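Local coordinates for protein X-PRO dipeptidase (Streptococcus pyogenes M1 GAS, PDB 3O5V) that probably hydrolyses Xaa-Pro dipeptides as a manganese-dependent prolidase of the M24B family, represented here by its creatinase/prolidase N-terminal domain, at residues A20-P25 with L43-Y48. Sequence-based numbering, arbitrary orientation.
Sequences AIFSDP and LFLFVY
Ala20 and Val47 face each other as a hydrogen-bonded pair of two antiparallel strands, followed by Ile21 with Phe46, a non-hydrogen-bonded pair, and Phe22 with Leu45, hydrogen-bonded again. Four backbone bonds tie the strands in two reciprocal pairs: Val47 N to Ala20 O and Ala20 N to Val47 O, then Phe22 N to Leu45 O and Leu45 N to Phe22 O. All four span 2.8 to 2.9 Å from these N to these O atoms and are nearly straight, with N-H...O angles of 163° to 171°. Two CA-H...O contacts supplement the ladder, the shorter from Phe44 CA to Phe22 O at 3.3 Å.

Apolar side chains cover both faces. On one, Ile21 works with both branches: CD1 lies 3.8 Å from Phe46 CE1, the two side chains running alongside each other, while CG2, anti to the backbone N, comes within 3.7 Å of Phe44 CD1. Ser23 CB also rests against the Phe44 ring. On the other face, Phe22 has CG anti to the carbonyl carbon (chi1 -61°), which swings the ring back along its strand toward Val47; Val47 CG2 meets the ring's edge, 3.7 Å from Phe22 CE2. Ile8 of helix 3-14 touches both Phe22 and Val47, and Leu31 of helix 25-32 also packs on Phe22.

Past the strand pairing, Pro25 CG touches Leu43 CD2 at 3.9 Å, and a water sits between Ser23 O and Leu43 O, within hydrogen-bonding distance of both, spanning the two segments where they part.

These are neighbouring strands in the middle of the mixed sheet of the creatinase/prolidase N-terminal domain, with helix 25-32 in the connection between them. On the sides turned away from each other, backbone hydrogen bonds join Ile21 to Tyr99 of strand 97-100 and Phe46 to Val54 of strand 54-58. Buried amides and carbonyls are thus paired across the ladder, and the hydrocarbon above and below seals those bonds into the core.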
ATOM      1  N   ALA A  20       1.966  -4.264  -5.431  1.00 25.70           N
ATOM      2  CA  ALA A  20       2.992  -3.445  -4.779  1.00 25.62           C
ATOM      3  C   ALA A  20       2.377  -2.843  -3.522  1.00 25.07           C
ATOM      4  O   ALA A  20       1.225  -2.380  -3.552  1.00 25.65           O
ATOM      5  CB  ALA A  20       3.491  -2.342  -5.708  1.00 25.15           C
ATOM      6  N   ILE A  21       3.128  -2.858  -2.424  1.00 24.15           N
ATOM      7  CA  ILE A  21       2.660  -2.271  -1.168  1.00 23.57           C
ATOM      8  C   ILE A  21       3.579  -1.143  -0.765  1.00 23.66           C
ATOM      9  O   ILE A  21       4.737  -1.377  -0.395  1.00 24.26           O
ATOM     10  CB  ILE A  21       2.564  -3.317   0.002  1.00 23.49           C
ATOM     11  CG1 ILE A  21       1.774  -4.557  -0.432  1.00 23.80           C
ATOM     12  CG2 ILE A  21       1.989  -2.664   1.257  1.00 24.04           C
ATOM     13  CD1 ILE A  21       1.575  -5.604   0.683  1.00 24.55           C
ATOM     14  N   PHE A  22       3.090   0.090  -0.858  1.00 22.36           N
ATOM     15  CA  PHE A  22       3.909   1.224  -0.438  1.00 22.99           C
ATOM     16  C   PHE A  22       3.639   1.573   1.020  1.00 22.76           C
ATOM     17  O   PHE A  22       2.498   1.463   1.468  1.00 23.35           O
ATOM     18  CB  PHE A  22       3.683   2.418  -1.366  1.00 22.60           C
ATOM     19  CG  PHE A  22       4.050   2.134  -2.798  1.00 22.19           C
ATOM     20  CD1 PHE A  22       5.350   2.348  -3.255  1.00 23.37           C
ATOM     21  CD2 PHE A  22       3.101   1.621  -3.685  1.00 23.66           C
ATOM     22  CE1 PHE A  22       5.698   2.074  -4.592  1.00 23.12           C
ATOM     23  CE2 PHE A  22       3.430   1.347  -5.019  1.00 24.80           C
ATOM     24  CZ  PHE A  22       4.739   1.568  -5.467  1.00 23.62           C
ATOM     25  N   SER A  23       4.686   1.947   1.764  1.00 22.62           N
ATOM     26  CA  SER A  23       4.530   2.299   3.189  1.00 23.00           C
ATOM     27  C   SER A  23       5.130   3.663   3.557  1.00 23.54           C
ATOM     28  O   SER A  23       4.757   4.248   4.583  1.00 23.61           O
ATOM     29  CB  SER A  23       5.107   1.204   4.100  1.00 23.50           C
ATOM     30  OG  SER A  23       6.462   0.960   3.751  1.00 23.34           O
ATOM     31  N   ASP A  24       6.078   4.156   2.748  1.00 23.47           N
ATOM     32  CA  ASP A  24       6.821   5.360   3.088  1.00 24.04           C
ATOM     33  C   ASP A  24       5.907   6.536   2.773  1.00 24.17           C
ATOM     34  O   ASP A  24       5.469   6.668   1.615  1.00 23.41           O
ATOM     35  CB  ASP A  24       8.112   5.423   2.242  1.00 24.32           C
ATOM     36  CG  ASP A  24       9.056   6.568   2.644  1.00 26.54           C
ATOM     37  OD1 ASP A  24       8.610   7.646   3.098  1.00 26.68           O
ATOM     38  OD2 ASP A  24      10.277   6.380   2.473  1.00 30.16           O
ATOM     39  N   PRO A  25       5.605   7.388   3.780  1.00 23.85           N
ATOM     40  CA  PRO A  25       4.763   8.570   3.510  1.00 23.77           C
ATOM     41  C   PRO A  25       5.265   9.430   2.340  1.00 23.50           C
ATOM     42  O   PRO A  25       4.455  10.024   1.602  1.00 23.33           O
ATOM     43  CB  PRO A  25       4.865   9.364   4.809  1.00 24.24           C
ATOM     44  CG  PRO A  25       5.050   8.312   5.867  1.00 25.33           C
ATOM     45  CD  PRO A  25       5.935   7.272   5.214  1.00 24.42           C
ATOM     46  N   LEU A  43      -0.110   2.828   7.856  1.00 25.14           N
ATOM     47  CA  LEU A  43      -0.367   3.509   6.585  1.00 24.54           C
ATOM     48  C   LEU A  43       0.156   2.606   5.471  1.00 23.73           C
ATOM     49  O   LEU A  43       1.322   2.240   5.497  1.00 23.44           O
ATOM     50  CB  LEU A  43       0.375   4.852   6.555  1.00 24.01           C
ATOM     51  CG  LEU A  43       0.532   5.547   5.202  1.00 24.23           C
ATOM     52  CD1 LEU A  43      -0.824   6.079   4.718  1.00 23.65           C
ATOM     53  CD2 LEU A  43       1.576   6.656   5.303  1.00 25.63           C
ATOM     54  N   PHE A  44      -0.702   2.236   4.513  1.00 23.25           N
ATOM     55  CA  PHE A  44      -0.270   1.451   3.339  1.00 23.44           C
ATOM     56  C   PHE A  44      -1.016   1.877   2.085  1.00 23.59           C
ATOM     57  O   PHE A  44      -2.226   2.186   2.138  1.00 23.88           O
ATOM     58  CB  PHE A  44      -0.494  -0.071   3.519  1.00 23.38           C
ATOM     59  CG  PHE A  44       0.307  -0.700   4.623  1.00 24.02           C
ATOM     60  CD1 PHE A  44       1.691  -0.863   4.502  1.00 24.43           C
ATOM     61  CD2 PHE A  44      -0.335  -1.184   5.775  1.00 24.10           C
ATOM     62  CE1 PHE A  44       2.432  -1.468   5.530  1.00 24.20           C
ATOM     63  CE2 PHE A  44       0.392  -1.773   6.808  1.00 24.81           C
ATOM     64  CZ  PHE A  44       1.777  -1.926   6.685  1.00 24.63           C
ATOM     65  N   LEU A  45      -0.299   1.910   0.967  1.00 23.05           N
ATOM     66  CA  LEU A  45      -0.938   2.012  -0.346  1.00 22.65           C
ATOM     67  C   LEU A  45      -0.787   0.691  -1.104  1.00 22.83           C
ATOM     68  O   LEU A  45       0.322   0.260  -1.401  1.00 23.03           O
ATOM     69  CB  LEU A  45      -0.347   3.174  -1.169  1.00 22.80           C
ATOM     70  CG  LEU A  45      -0.898   3.323  -2.594  1.00 23.21           C
ATOM     71  CD1 LEU A  45      -2.388   3.717  -2.587  1.00 21.72           C
ATOM     72  CD2 LEU A  45      -0.121   4.337  -3.396  1.00 21.87           C
ATOM     73  N   PHE A  46      -1.915   0.056  -1.405  1.00 22.02           N
ATOM     74  CA  PHE A  46      -1.929  -1.243  -2.092  1.00 23.25           C
ATOM     75  C   PHE A  46      -2.200  -1.021  -3.570  1.00 23.31           C
ATOM     76  O   PHE A  46      -3.313  -0.615  -3.951  1.00 24.83           O
ATOM     77  CB  PHE A  46      -3.019  -2.141  -1.490  1.00 22.59           C
ATOM     78  CG  PHE A  46      -2.770  -2.514  -0.052  1.00 23.69           C
ATOM     79  CD1 PHE A  46      -1.914  -3.575   0.269  1.00 24.45           C
ATOM     80  CD2 PHE A  46      -3.361  -1.789   0.981  1.00 25.94           C
ATOM     81  CE1 PHE A  46      -1.666  -3.917   1.600  1.00 24.13           C
ATOM     82  CE2 PHE A  46      -3.132  -2.128   2.319  1.00 25.50           C
ATOM     83  CZ  PHE A  46      -2.282  -3.188   2.631  1.00 25.44           C
ATOM     84  N   VAL A  47      -1.191  -1.264  -4.400  1.00 22.74           N
ATOM     85  CA  VAL A  47      -1.351  -1.118  -5.853  1.00 22.98           C
ATOM     86  C   VAL A  47      -1.350  -2.494  -6.529  1.00 23.54           C
ATOM     87  O   VAL A  47      -0.297  -3.088  -6.790  1.00 22.98           O
ATOM     88  CB  VAL A  47      -0.265  -0.184  -6.467  1.00 22.72           C
ATOM     89  CG1 VAL A  47      -0.520   0.042  -7.950  1.00 22.23           C
ATOM     90  CG2 VAL A  47      -0.218   1.146  -5.713  1.00 21.73           C
ATOM     91  N   TYR A  48      -2.552  -3.002  -6.776  1.00 24.23           N
ATOM     92  CA  TYR A  48      -2.757  -4.256  -7.510  1.00 25.50           C
ATOM     93  C   TYR A  48      -2.366  -4.077  -8.962  1.00 26.25           C
ATOM     94  O   TYR A  48      -2.533  -2.981  -9.504  1.00 26.63           O
ATOM     95  CB  TYR A  48      -4.230  -4.636  -7.456  1.00 25.43           C
ATOM     96  CG  TYR A  48      -4.672  -5.081  -6.086  1.00 25.19           C
ATOM     97  CD1 TYR A  48      -5.272  -4.185  -5.204  1.00 25.74           C
ATOM     98  CD2 TYR A  48      -4.466  -6.403  -5.664  1.00 25.46           C
ATOM     99  CE1 TYR A  48      -5.673  -4.599  -3.928  1.00 27.06           C
ATOM    100  CE2 TYR A  48      -4.859  -6.821  -4.401  1.00 26.05           C
ATOM    101  CZ  TYR A  48      -5.467  -5.920  -3.546  1.00 26.65           C
ATOM    102  OH  TYR A  48      -5.859  -6.332  -2.291  1.00 28.84           O
TER
HETATM  103  O   HOH W   1       3.789   3.187   6.670  1.00 27.19           O